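Aminotransferase (Streptomyces pactum, PDB 4ZM4) belongs to the class-III aminotransferases, a family of pyridoxal-phosphate-dependent enzymes, and is modelled here with pyridoxal-5'-phosphate and P3B bound. Local coordinates at residues B[41-45]-B[54-60]; B[72-78]-B[323-328]; B[109-113]-B[261-266]. The protein carries 1 engineered substitution. All coordinates share one frame. Residue numbers count along the deposited sequence, not the author numbering.

Centre to centre, contact 1 lies about 25 Å from the middle of the chain, contact 2 about 18 Å and contact 3 about 16 Å, with contacts 1 and 3 on opposite sides of it. Contact 1 has mostly buried residues, with helix 14-22 and the second subunit both packing on it; contacts 2 and 3 are partly buried, and of these contact 2 alone touches that subunit. Contact 1 is local, joining neighbouring parts of a small sheet by backbone, apolar and ionic links. Contacts 2 and 3 join segments distant in sequence: the former through a lysine over a ring and between two carboxylates, the latter through one direct hydrogen bond and two waters. They touch, Ile328 CG2 packing 4.0 Å from Arg261 CG.

Contact 1 of 3, residues B[41-45]-B[54-60]; sequences PLVVR and DVEDGEI
Arg45 lays its side chain over the turn Asp54-Asp57, with chi1 and chi2 both t and chi3 m. Its guanidinium has Asp54 O and Val55 O over one face and Asp57 OD1 near its plane; the distance of 3.1 Å from Arg45 NH1 to Asp57 OD1 makes this a salt bridge. Arg53 also pairs with that carboxylate, and Glu98 of the second subunit with Arg45 NE. Asp54 to Asp57 form a type I turn whose last residue, Asp57, has positive phi (55°), and Asp54 N bonds to Gly58 O at 3.0 Å, consistent with a G1 bulge in the beta-hairpin of strands 51-54 and 59-62. Residues 42-44 are extended, with the CA atoms of Val44 and Asp54 closest (4.9 Å). Val43 O receives a weak hydrogen bond from Val55 N (3.2 Å, 132°) and a CA-H...O contact from Asp54 CA (3.6 Å). Val43 CG1 lies 4.0 Å from Val55 CG1, and Leu42 CD1 (rotamer tt) 4.5 Å from Ile60 CD1. In this small mixed sheet strand 51-54 is antiparallel to 44-48 and 59-62; Val44 has backbone hydrogen bonds to the second subunit. Helix 14-22 packs on Val43 and Val55, His97 of that subunit on Val43 and Val44.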
ATOM      1  N   PRO B  41     -23.720  14.330   1.216  1.00 30.03           N
ATOM      2  CA  PRO B  41     -22.724  14.140   0.157  1.00 27.40           C
ATOM      3  C   PRO B  41     -21.855  15.345  -0.116  1.00 26.41           C
ATOM      4  O   PRO B  41     -22.347  16.481  -0.122  1.00 26.83           O
ATOM      5  CB  PRO B  41     -23.572  13.810  -1.068  1.00 27.12           C
ATOM      6  CG  PRO B  41     -24.791  13.167  -0.501  1.00 29.09           C
ATOM      7  CD  PRO B  41     -25.040  13.809   0.837  1.00 30.43           C
ATOM      8  N   LEU B  42     -20.569  15.071  -0.375  1.00 26.12           N
ATOM      9  CA  LEU B  42     -19.577  16.060  -0.750  1.00 23.57           C
ATOM     10  C   LEU B  42     -18.608  15.372  -1.675  1.00 23.09           C
ATOM     11  O   LEU B  42     -17.970  14.404  -1.271  1.00 25.15           O
ATOM     12  CB  LEU B  42     -18.841  16.557   0.493  1.00 24.57           C
ATOM     13  CG  LEU B  42     -17.977  17.821   0.366  1.00 24.88           C
ATOM     14  CD1 LEU B  42     -17.325  18.097   1.708  1.00 24.45           C
ATOM     15  CD2 LEU B  42     -16.899  17.730  -0.706  1.00 24.24           C
ATOM     16  N   VAL B  43     -18.514  15.841  -2.918  1.00 20.80           N
ATOM     17  CA  VAL B  43     -17.557  15.324  -3.853  1.00 19.90           C
ATOM     18  C   VAL B  43     -16.568  16.427  -4.186  1.00 19.80           C
ATOM     19  O   VAL B  43     -16.946  17.525  -4.569  1.00 20.43           O
ATOM     20  CB  VAL B  43     -18.223  14.823  -5.157  1.00 20.85           C
ATOM     21  CG1 VAL B  43     -17.176  14.239  -6.089  1.00 21.38           C
ATOM     22  CG2 VAL B  43     -19.285  13.792  -4.859  1.00 22.26           C
ATOM     23  N   VAL B  44     -15.285  16.126  -4.080  1.00 19.28           N
ATOM     24  CA  VAL B  44     -14.250  17.146  -4.276  1.00 19.91           C
ATOM     25  C   VAL B  44     -13.951  17.359  -5.744  1.00 20.50           C
ATOM     26  O   VAL B  44     -13.945  16.408  -6.525  1.00 25.44           O
ATOM     27  CB  VAL B  44     -12.935  16.773  -3.540  1.00 19.25           C
ATOM     28  CG1 VAL B  44     -11.863  17.817  -3.797  1.00 19.91           C
ATOM     29  CG2 VAL B  44     -13.202  16.648  -2.035  1.00 18.37           C
ATOM     30  N   ARG B  45     -13.770  18.614  -6.113  1.00 19.19           N
ATOM     31  CA  ARG B  45     -13.320  19.009  -7.429  1.00 20.09           C
ATOM     32  C   ARG B  45     -11.832  19.429  -7.387  1.00 19.34           C
ATOM     33  O   ARG B  45     -11.067  19.130  -8.296  1.00 17.39           O
ATOM     34  CB  ARG B  45     -14.165  20.184  -7.916  1.00 22.71           C
ATOM     35  CG  ARG B  45     -13.573  20.967  -9.103  1.00 23.55           C
ATOM     36  CD  ARG B  45     -14.647  21.794  -9.809  1.00 24.08           C
ATOM     37  NE  ARG B  45     -15.653  20.926 -10.420  1.00 26.14           N
ATOM     38  CZ  ARG B  45     -16.818  21.339 -10.931  1.00 28.98           C
ATOM     39  NH1 ARG B  45     -17.151  22.625 -10.887  1.00 32.10           N
ATOM     40  NH2 ARG B  45     -17.669  20.465 -11.466  1.00 26.52           N
ATOM     41  N   ASP B  54     -16.028  21.872  -3.783  1.00 31.37           N
ATOM     42  CA  ASP B  54     -17.135  21.086  -4.359  1.00 34.15           C
ATOM     43  C   ASP B  54     -17.241  20.988  -5.880  1.00 35.58           C
ATOM     44  O   ASP B  54     -16.732  21.838  -6.613  1.00 38.52           O
ATOM     45  CB  ASP B  54     -18.461  21.776  -3.956  1.00 34.77           C
ATOM     46  CG  ASP B  54     -19.025  21.222  -2.739  1.00 35.08           C
ATOM     47  OD1 ASP B  54     -18.425  20.256  -2.230  1.00 37.77           O
ATOM     48  OD2 ASP B  54     -20.037  21.761  -2.263  1.00 34.86           O
ATOM     49  N   VAL B  55     -18.011  20.006  -6.326  1.00 33.20           N
ATOM     50  CA  VAL B  55     -18.495  19.983  -7.700  1.00 33.21           C
ATOM     51  C   VAL B  55     -19.599  21.025  -7.959  1.00 33.14           C
ATOM     52  O   VAL B  55     -19.932  21.268  -9.109  1.00 34.65           O
ATOM     53  CB  VAL B  55     -19.024  18.585  -8.104  1.00 33.37           C
ATOM     54  CG1 VAL B  55     -17.907  17.575  -8.079  1.00 32.85           C
ATOM     55  CG2 VAL B  55     -20.176  18.132  -7.203  1.00 33.83           C
ATOM     56  N   GLU B  56     -20.204  21.575  -6.900  1.00 33.14           N
ATOM     57  CA  GLU B  56     -21.129  22.726  -6.993  1.00 33.42           C
ATOM     58  C   GLU B  56     -20.402  24.051  -6.765  1.00 31.99           C
ATOM     59  O   GLU B  56     -21.027  25.070  -6.498  1.00 33.80           O
ATOM     60  CB  GLU B  56     -22.257  22.594  -5.960  1.00 36.18           C
ATOM     61  CG  GLU B  56     -23.104  21.326  -6.087  1.00 40.28           C
ATOM     62  CD  GLU B  56     -24.081  21.133  -4.932  1.00 41.32           C
ATOM     63  OE1 GLU B  56     -24.394  22.116  -4.227  1.00 45.31           O
ATOM     64  OE2 GLU B  56     -24.535  19.990  -4.713  1.00 42.35           O
ATOM     65  N   ASP B  57     -19.074  24.032  -6.871  1.00 31.53           N
ATOM     66  CA  ASP B  57     -18.213  25.184  -6.593  1.00 28.97           C
ATOM     67  C   ASP B  57     -18.364  25.841  -5.195  1.00 26.71           C
ATOM     68  O   ASP B  57     -17.871  26.927  -4.965  1.00 28.50           O
ATOM     69  CB  ASP B  57     -18.306  26.223  -7.728  1.00 30.08           C
ATOM     70  CG  ASP B  57     -17.696  25.717  -9.068  1.00 31.39           C
ATOM     71  OD1 ASP B  57     -16.619  25.057  -9.058  1.00 32.07           O
ATOM     72  OD2 ASP B  57     -18.284  26.012 -10.143  1.00 30.25           O
ATOM     73  N   GLY B  58     -18.956  25.159  -4.233  1.00 26.15           N
ATOM     74  CA  GLY B  58     -18.882  25.599  -2.837  1.00 25.35           C
ATOM     75  C   GLY B  58     -17.481  25.490  -2.249  1.00 26.77           C
ATOM     76  O   GLY B  58     -16.721  24.593  -2.633  1.00 26.40           O
ATOM     77  N   GLU B  59     -17.138  26.397  -1.330  1.00 26.60           N
ATOM     78  CA  GLU B  59     -15.864  26.358  -0.594  1.00 30.90           C
ATOM     79  C   GLU B  59     -16.092  25.837   0.818  1.00 28.72           C
ATOM     80  O   GLU B  59     -16.965  26.326   1.523  1.00 25.62           O
ATOM     81  CB  GLU B  59     -15.228  27.742  -0.471  1.00 34.78           C
ATOM     82  CG  GLU B  59     -14.548  28.252  -1.732  1.00 41.57           C
ATOM     83  CD  GLU B  59     -13.730  29.521  -1.498  1.00 46.00           C
ATOM     84  OE1 GLU B  59     -13.557  29.942  -0.324  1.00 50.35           O
ATOM     85  OE2 GLU B  59     -13.254  30.093  -2.500  1.00 47.51           O
ATOM     86  N   ILE B  60     -15.275  24.860   1.222  1.00 27.02           N
ATOM     87  CA  ILE B  60     -15.362  24.265   2.547  1.00 24.83           C
ATOM     88  C   ILE B  60     -14.024  24.283   3.237  1.00 22.54           C
ATOM     89  O   ILE B  60     -13.047  23.790   2.699  1.00 22.57           O
ATOM     90  CB  ILE B  60     -15.846  22.804   2.493  1.00 26.37           C
ATOM     91  CG1 ILE B  60     -17.198  22.726   1.794  1.00 26.29           C
ATOM     92  CG2 ILE B  60     -16.047  22.280   3.907  1.00 27.24           C
ATOM     93  CD1 ILE B  60     -17.196  22.339   0.320  1.00 27.43           C
TER

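Contact 2 of 3, residues B[72-78]-B[323-328]; sequences FGYADRE and AMLGKI
Phe72 begins the segment with chi1 m, its ring directed at helix 315-329. Lys327, fully extended (all four chi angles t), crosses one ring face: CE stands 3.5 Å from the centroid and 2° off the normal, a CH-pi contact, while NZ is 3.9 Å away and 23° off, a cation-pi contact. At the ring edge, Ile328 CG1 approaches Phe72 CZ to 3.9 Å; Met324 SD, 5.0 Å from the centroid and 88° off the normal, makes a Met-aromatic contact. Gly73 (phi 91°) and Ala75 (phi 53°) bend the chain through a loop to Asp76, at the N-cap position of helix 77-89, though its side chain makes no capping bond and reaches Lys327 instead: Asp76 OD1, with chi1 t, lies 2.8 Å from Lys327 NZ. Glu78, in the first turn, places OE1 2.7 Å from Lys327 NZ, and its CA is 7.2 Å from Ala323 CA. Asp76, Glu78 and Lys327 thus form a salt-bridge network which, with the apolar packing on Phe72, joins the start of helix 77-89 and the preceding loop to helix 315-329.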
ATOM      1  N   PHE B  72       1.226  21.160   6.302  1.00 24.68           N
ATOM      2  CA  PHE B  72       1.263  22.493   5.712  1.00 25.57           C
ATOM      3  C   PHE B  72       0.055  22.782   4.816  1.00 25.41           C
ATOM      4  O   PHE B  72       0.057  23.742   4.058  1.00 27.57           O
ATOM      5  CB  PHE B  72       2.547  22.640   4.877  1.00 26.22           C
ATOM      6  CG  PHE B  72       3.811  22.365   5.649  1.00 28.82           C
ATOM      7  CD1 PHE B  72       4.258  23.269   6.623  1.00 29.05           C
ATOM      8  CD2 PHE B  72       4.560  21.209   5.416  1.00 28.39           C
ATOM      9  CE1 PHE B  72       5.420  23.024   7.334  1.00 27.66           C
ATOM     10  CE2 PHE B  72       5.727  20.969   6.135  1.00 28.21           C
ATOM     11  CZ  PHE B  72       6.159  21.871   7.092  1.00 26.16           C
ATOM     12  N   GLY B  73      -0.954  21.929   4.841  1.00 24.56           N
ATOM     13  CA  GLY B  73      -2.126  22.120   3.980  1.00 21.13           C
ATOM     14  C   GLY B  73      -2.015  21.438   2.659  1.00 20.01           C
ATOM     15  O   GLY B  73      -1.009  20.823   2.331  1.00 21.11           O
ATOM     16  N   TYR B  74      -3.096  21.510   1.895  1.00 21.29           N
ATOM     17  CA  TYR B  74      -3.211  20.850   0.619  1.00 21.72           C
ATOM     18  C   TYR B  74      -2.404  21.586  -0.446  1.00 23.59           C
ATOM     19  O   TYR B  74      -2.164  22.793  -0.316  1.00 24.32           O
ATOM     20  CB  TYR B  74      -4.659  20.836   0.174  1.00 21.73           C
ATOM     21  CG  TYR B  74      -5.605  19.965   0.975  1.00 23.13           C
ATOM     22  CD1 TYR B  74      -5.312  18.641   1.241  1.00 21.63           C
ATOM     23  CD2 TYR B  74      -6.857  20.453   1.376  1.00 22.46           C
ATOM     24  CE1 TYR B  74      -6.195  17.859   1.957  1.00 21.23           C
ATOM     25  CE2 TYR B  74      -7.745  19.657   2.078  1.00 22.65           C
ATOM     26  CZ  TYR B  74      -7.408  18.362   2.361  1.00 22.05           C
ATOM     27  OH  TYR B  74      -8.299  17.563   3.035  1.00 23.65           O
ATOM     28  N   ALA B  75      -2.017  20.882  -1.510  1.00 23.84           N
ATOM     29  CA  ALA B  75      -1.280  21.501  -2.644  1.00 27.06           C
ATOM     30  C   ALA B  75      -0.033  22.284  -2.222  1.00 28.89           C
ATOM     31  O   ALA B  75       0.144  23.459  -2.618  1.00 29.45           O
ATOM     32  CB  ALA B  75      -2.207  22.405  -3.457  1.00 26.89           C
ATOM     33  N   ASP B  76       0.804  21.651  -1.394  1.00 30.68           N
ATOM     34  CA  ASP B  76       2.045  22.269  -0.909  1.00 32.75           C
ATOM     35  C   ASP B  76       3.036  22.242  -2.058  1.00 34.92           C
ATOM     36  O   ASP B  76       3.538  21.167  -2.407  1.00 38.95           O
ATOM     37  CB  ASP B  76       2.564  21.492   0.323  1.00 34.46           C
ATOM     38  CG  ASP B  76       3.721  22.191   1.048  1.00 33.32           C
ATOM     39  OD1 ASP B  76       4.288  21.593   1.985  1.00 36.38           O
ATOM     40  OD2 ASP B  76       4.085  23.327   0.711  1.00 38.13           O
ATOM     41  N   ARG B  77       3.324  23.403  -2.647  1.00 36.52           N
ATOM     42  CA  ARG B  77       4.156  23.479  -3.852  1.00 39.38           C
ATOM     43  C   ARG B  77       5.609  23.017  -3.668  1.00 38.43           C
ATOM     44  O   ARG B  77       6.173  22.356  -4.544  1.00 37.53           O
ATOM     45  CB  ARG B  77       4.074  24.874  -4.495  1.00 48.67           C
ATOM     46  CG  ARG B  77       2.793  25.047  -5.319  1.00 61.77           C
ATOM     47  CD  ARG B  77       2.713  26.349  -6.136  1.00 67.92           C
ATOM     48  NE  ARG B  77       3.476  26.274  -7.394  1.00 76.07           N
ATOM     49  CZ  ARG B  77       3.096  25.600  -8.487  1.00 81.68           C
ATOM     50  NH1 ARG B  77       1.966  24.887  -8.507  1.00 80.87           N
ATOM     51  NH2 ARG B  77       3.867  25.620  -9.568  1.00 82.47           N
ATOM     52  N   GLU B  78       6.199  23.337  -2.529  1.00 37.77           N
ATOM     53  CA  GLU B  78       7.551  22.904  -2.215  1.00 41.37           C
ATOM     54  C   GLU B  78       7.709  21.405  -2.279  1.00 41.14           C
ATOM     55  O   GLU B  78       8.814  20.913  -2.472  1.00 50.11           O
ATOM     56  CB  GLU B  78       7.973  23.393  -0.829  1.00 45.99           C
ATOM     57  CG  GLU B  78       8.177  24.892  -0.744  1.00 46.70           C
ATOM     58  CD  GLU B  78       8.336  25.359   0.679  1.00 51.43           C
ATOM     59  OE1 GLU B  78       7.306  25.414   1.393  1.00 64.23           O
ATOM     60  OE2 GLU B  78       9.477  25.674   1.095  1.00 54.26           O
ATOM     61  N   ALA B 323      11.750  15.802   0.262  1.00 20.34           N
ATOM     62  CA  ALA B 323      11.230  17.177   0.218  1.00 21.25           C
ATOM     63  C   ALA B 323      10.470  17.542   1.506  1.00 22.13           C
ATOM     64  O   ALA B 323      10.632  18.642   2.031  1.00 21.84           O
ATOM     65  CB  ALA B 323      10.328  17.373  -0.998  1.00 21.78           C
ATOM     66  N   MET B 324       9.678  16.606   2.029  1.00 21.68           N
ATOM     67  CA  MET B 324       8.808  16.913   3.161  1.00 21.85           C
ATOM     68  C   MET B 324       9.619  16.985   4.417  1.00 20.68           C
ATOM     69  O   MET B 324       9.502  17.944   5.182  1.00 23.43           O
ATOM     70  CB  MET B 324       7.713  15.864   3.295  1.00 22.12           C
ATOM     71  CG  MET B 324       6.681  16.158   4.363  1.00 23.52           C
ATOM     72  SD  MET B 324       5.740  17.683   4.117  1.00 24.00           S
ATOM     73  CE  MET B 324       4.396  17.424   5.292  1.00 23.26           C
ATOM     74  N   LEU B 325      10.465  15.986   4.643  1.00 18.92           N
ATOM     75  CA  LEU B 325      11.277  15.990   5.859  1.00 18.00           C
ATOM     76  C   LEU B 325      12.380  17.068   5.772  1.00 18.73           C
ATOM     77  O   LEU B 325      12.743  17.647   6.792  1.00 19.32           O
ATOM     78  CB  LEU B 325      11.856  14.613   6.142  1.00 17.00           C
ATOM     79  CG  LEU B 325      10.882  13.473   6.453  1.00 15.62           C
ATOM     80  CD1 LEU B 325      11.603  12.220   6.923  1.00 14.61           C
ATOM     81  CD2 LEU B 325       9.861  13.896   7.491  1.00 15.24           C
ATOM     82  N   GLY B 326      12.882  17.342   4.565  1.00 18.18           N
ATOM     83  CA  GLY B 326      13.785  18.464   4.335  1.00 18.39           C
ATOM     84  C   GLY B 326      13.169  19.786   4.699  1.00 19.34           C
ATOM     85  O   GLY B 326      13.758  20.574   5.451  1.00 20.60           O
ATOM     86  N   LYS B 327      11.944  20.003   4.240  1.00 19.56           N
ATOM     87  CA  LYS B 327      11.182  21.200   4.632  1.00 20.85           C
ATOM     88  C   LYS B 327      10.975  21.336   6.147  1.00 22.16           C
ATOM     89  O   LYS B 327      11.221  22.415   6.710  1.00 23.90           O
ATOM     90  CB  LYS B 327       9.817  21.227   3.957  1.00 20.37           C
ATOM     91  CG  LYS B 327       8.944  22.384   4.370  1.00 21.39           C
ATOM     92  CD  LYS B 327       7.798  22.590   3.400  1.00 22.96           C
ATOM     93  CE  LYS B 327       6.872  23.679   3.884  1.00 23.21           C
ATOM     94  NZ  LYS B 327       5.717  23.801   2.951  1.00 23.99           N
ATOM     95  N   ILE B 328      10.519  20.262   6.791  1.00 22.31           N
ATOM     96  CA  ILE B 328      10.288  20.276   8.254  1.00 22.80           C
ATOM     97  C   ILE B 328      11.587  20.586   9.044  1.00 22.43           C
ATOM     98  O   ILE B 328      11.601  21.364  10.006  1.00 19.45           O
ATOM     99  CB  ILE B 328       9.719  18.933   8.735  1.00 23.94           C
ATOM    100  CG1 ILE B 328       8.276  18.773   8.259  1.00 25.20           C
ATOM    101  CG2 ILE B 328       9.803  18.810  10.261  1.00 24.32           C
ATOM    102  CD1 ILE B 328       7.705  17.384   8.492  1.00 25.24           C
TER

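Contact 3 of 3, residues B[109-113]-B[261-266]; sequences ELVPG and RGGAQE
One direct hydrogen bond spans the segments: Gly113 N donates to Gln265 OE1 at 2.9 Å with an angle of 145°. Gln265 (chi1 -117°, between wells; chi2 t) points toward 109-113, and its OE1 also lies 3.3 Å from Val111 CG1. Within 261-266, Gly262 N bonds weakly to Glu266 OE2 at 3.2 Å. Two waters add indirect links. Water 1 donates to Glu109 OE2 (2.6 Å) and accepts from Arg261 NH1 (3.2 Å), while Glu109 has a salt bridge to Arg329 through OE1. Water 2 accepts from Arg261 NE at 2.7 Å and lies 3.0 Å from Leu110 O and 2.8 Å from Glu266 OE1. Packing supplies the rest. Leu110 CD1 sits 4.0 Å from Arg261 CZ, over one guanidinium face, and Pro112 CG is 4.4 Å from Glu266 CB. The backbones come closest at Val111 and Gly262, CA to CA 4.7 Å; a CB on Gly262 would fall 3.0 Å from Leu110 O, so the approach depends on glycine. Helical geometry ends at Val111 (phi/psi -115/116°). This is structural packing of the C-terminus of helix 98-110 on the start of short helix 263-267; the Gln265 side chain is about 13 Å from bound P3B, not touching it. Helix 315-329 borders the contact, with Leu325 on Leu110 and Ile328 on Arg261, and Glu252, just after strand 247-251, holds the backbone amides of Ala264 and Gln265.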
ATOM      1  N   GLU B 109      17.938  11.079  11.273  1.00 22.01           N
ATOM      2  CA  GLU B 109      18.299  12.340  11.927  1.00 22.62           C
ATOM      3  C   GLU B 109      17.151  12.827  12.773  1.00 23.65           C
ATOM      4  O   GLU B 109      17.349  13.225  13.909  1.00 25.02           O
ATOM      5  CB  GLU B 109      18.654  13.426  10.881  1.00 23.34           C
ATOM      6  CG  GLU B 109      19.384  14.609  11.485  1.00 24.74           C
ATOM      7  CD  GLU B 109      19.430  15.854  10.585  1.00 24.31           C
ATOM      8  OE1 GLU B 109      19.465  15.738   9.341  1.00 23.06           O
ATOM      9  OE2 GLU B 109      19.420  16.954  11.132  1.00 24.82           O
ATOM     10  N   LEU B 110      15.943  12.796  12.212  1.00 22.95           N
ATOM     11  CA  LEU B 110      14.782  13.349  12.873  1.00 22.16           C
ATOM     12  C   LEU B 110      14.156  12.415  13.922  1.00 22.69           C
ATOM     13  O   LEU B 110      13.473  12.891  14.841  1.00 20.84           O
ATOM     14  CB  LEU B 110      13.734  13.797  11.812  1.00 21.89           C
ATOM     15  CG  LEU B 110      13.860  15.211  11.207  1.00 21.64           C
ATOM     16  CD1 LEU B 110      15.278  15.616  10.899  1.00 21.14           C
ATOM     17  CD2 LEU B 110      13.030  15.327   9.959  1.00 23.07           C
ATOM     18  N   VAL B 111      14.352  11.108  13.802  1.00 24.81           N
ATOM     19  CA  VAL B 111      13.695  10.158  14.740  1.00 28.15           C
ATOM     20  C   VAL B 111      14.713   9.429  15.574  1.00 31.39           C
ATOM     21  O   VAL B 111      15.517   8.672  15.052  1.00 28.68           O
ATOM     22  CB  VAL B 111      12.758   9.145  14.054  1.00 24.81           C
ATOM     23  CG1 VAL B 111      11.910   8.410  15.088  1.00 23.37           C
ATOM     24  CG2 VAL B 111      11.848   9.884  13.094  1.00 24.44           C
ATOM     25  N   PRO B 112      14.669   9.667  16.911  1.00 44.04           N
ATOM     26  CA  PRO B 112      15.655   9.124  17.865  1.00 46.05           C
ATOM     27  C   PRO B 112      15.891   7.624  17.719  1.00 44.69           C
ATOM     28  O   PRO B 112      17.037   7.176  17.539  1.00 44.31           O
ATOM     29  CB  PRO B 112      15.031   9.421  19.259  1.00 48.83           C
ATOM     30  CG  PRO B 112      14.001  10.487  19.033  1.00 48.17           C
ATOM     31  CD  PRO B 112      13.609  10.470  17.584  1.00 44.22           C
ATOM     32  N   GLY B 113      14.805   6.862  17.813  1.00 42.92           N
ATOM     33  CA  GLY B 113      14.876   5.392  17.847  1.00 42.09           C
ATOM     34  C   GLY B 113      15.092   4.709  16.511  1.00 37.99           C
ATOM     35  O   GLY B 113      14.977   3.490  16.449  1.00 38.78           O
ATOM     36  N   ARG B 261       8.790  17.037  16.271  1.00 23.26           N
ATOM     37  CA  ARG B 261       9.601  16.701  15.091  1.00 23.02           C
ATOM     38  C   ARG B 261       9.963  15.203  15.081  1.00 20.67           C
ATOM     39  O   ARG B 261       9.853  14.527  14.060  1.00 21.01           O
ATOM     40  CB  ARG B 261      10.856  17.580  15.065  1.00 26.20           C
ATOM     41  CG  ARG B 261      11.512  17.660  13.696  1.00 28.45           C
ATOM     42  CD  ARG B 261      12.783  18.486  13.722  1.00 30.25           C
ATOM     43  NE  ARG B 261      13.907  17.746  14.297  1.00 30.26           N
ATOM     44  CZ  ARG B 261      15.192  17.996  14.064  1.00 25.85           C
ATOM     45  NH1 ARG B 261      16.104  17.237  14.640  1.00 27.23           N
ATOM     46  NH2 ARG B 261      15.565  18.971  13.280  1.00 23.62           N
ATOM     47  N   GLY B 262      10.362  14.690  16.240  1.00 20.23           N
ATOM     48  CA  GLY B 262      10.672  13.275  16.435  1.00 19.29           C
ATOM     49  C   GLY B 262       9.522  12.461  17.012  1.00 20.27           C
ATOM     50  O   GLY B 262       9.733  11.421  17.642  1.00 22.69           O
ATOM     51  N   GLY B 263       8.294  12.920  16.781  1.00 20.50           N
ATOM     52  CA  GLY B 263       7.094  12.190  17.168  1.00 19.60           C
ATOM     53  C   GLY B 263       6.854  12.116  18.654  1.00 20.54           C
ATOM     54  O   GLY B 263       7.478  12.847  19.431  1.00 19.98           O
ATOM     55  N   ALA B 264       5.988  11.174  19.049  1.00 19.36           N
ATOM     56  CA  ALA B 264       5.702  10.929  20.458  1.00 19.46           C
ATOM     57  C   ALA B 264       6.919  10.389  21.225  1.00 19.38           C
ATOM     58  O   ALA B 264       7.056  10.618  22.397  1.00 20.03           O
ATOM     59  CB  ALA B 264       4.509   9.983  20.577  1.00 20.25           C
ATOM     60  N   GLN B 265       7.730   9.588  20.549  1.00 21.00           N
ATOM     61  CA  GLN B 265       9.036   9.163  21.013  1.00 21.90           C
ATOM     62  C   GLN B 265       9.785  10.273  21.723  1.00 22.41           C
ATOM     63  O   GLN B 265      10.255  10.100  22.842  1.00 22.98           O
ATOM     64  CB  GLN B 265       9.875   8.823  19.781  1.00 23.76           C
ATOM     65  CG  GLN B 265      10.283   7.401  19.702  1.00 24.10           C
ATOM     66  CD  GLN B 265      10.763   7.048  18.314  1.00 23.79           C
ATOM     67  OE1 GLN B 265      11.967   7.023  18.056  1.00 22.38           O
ATOM     68  NE2 GLN B 265       9.820   6.707  17.430  1.00 22.02           N
ATOM     69  N   GLU B 266       9.913  11.396  21.025  1.00 22.21           N
ATOM     70  CA  GLU B 266      10.664  12.541  21.469  1.00 23.92           C
ATOM     71  C   GLU B 266       9.851  13.278  22.493  1.00 25.16           C
ATOM     72  O   GLU B 266      10.358  13.652  23.551  1.00 26.84           O
ATOM     73  CB  GLU B 266      10.943  13.471  20.273  1.00 24.91           C
ATOM     74  CG  GLU B 266      11.800  14.691  20.533  1.00 26.99           C
ATOM     75  CD  GLU B 266      12.113  15.446  19.250  1.00 30.11           C
ATOM     76  OE1 GLU B 266      13.164  15.165  18.606  1.00 32.41           O
ATOM     77  OE2 GLU B 266      11.312  16.318  18.858  1.00 29.58           O
TER
HETATM   78  O   HOH W   1      19.165  17.535  13.696  1.00 25.93           O
HETATM   79  O   HOH W   2      13.907  15.624  15.976  1.00 19.50           O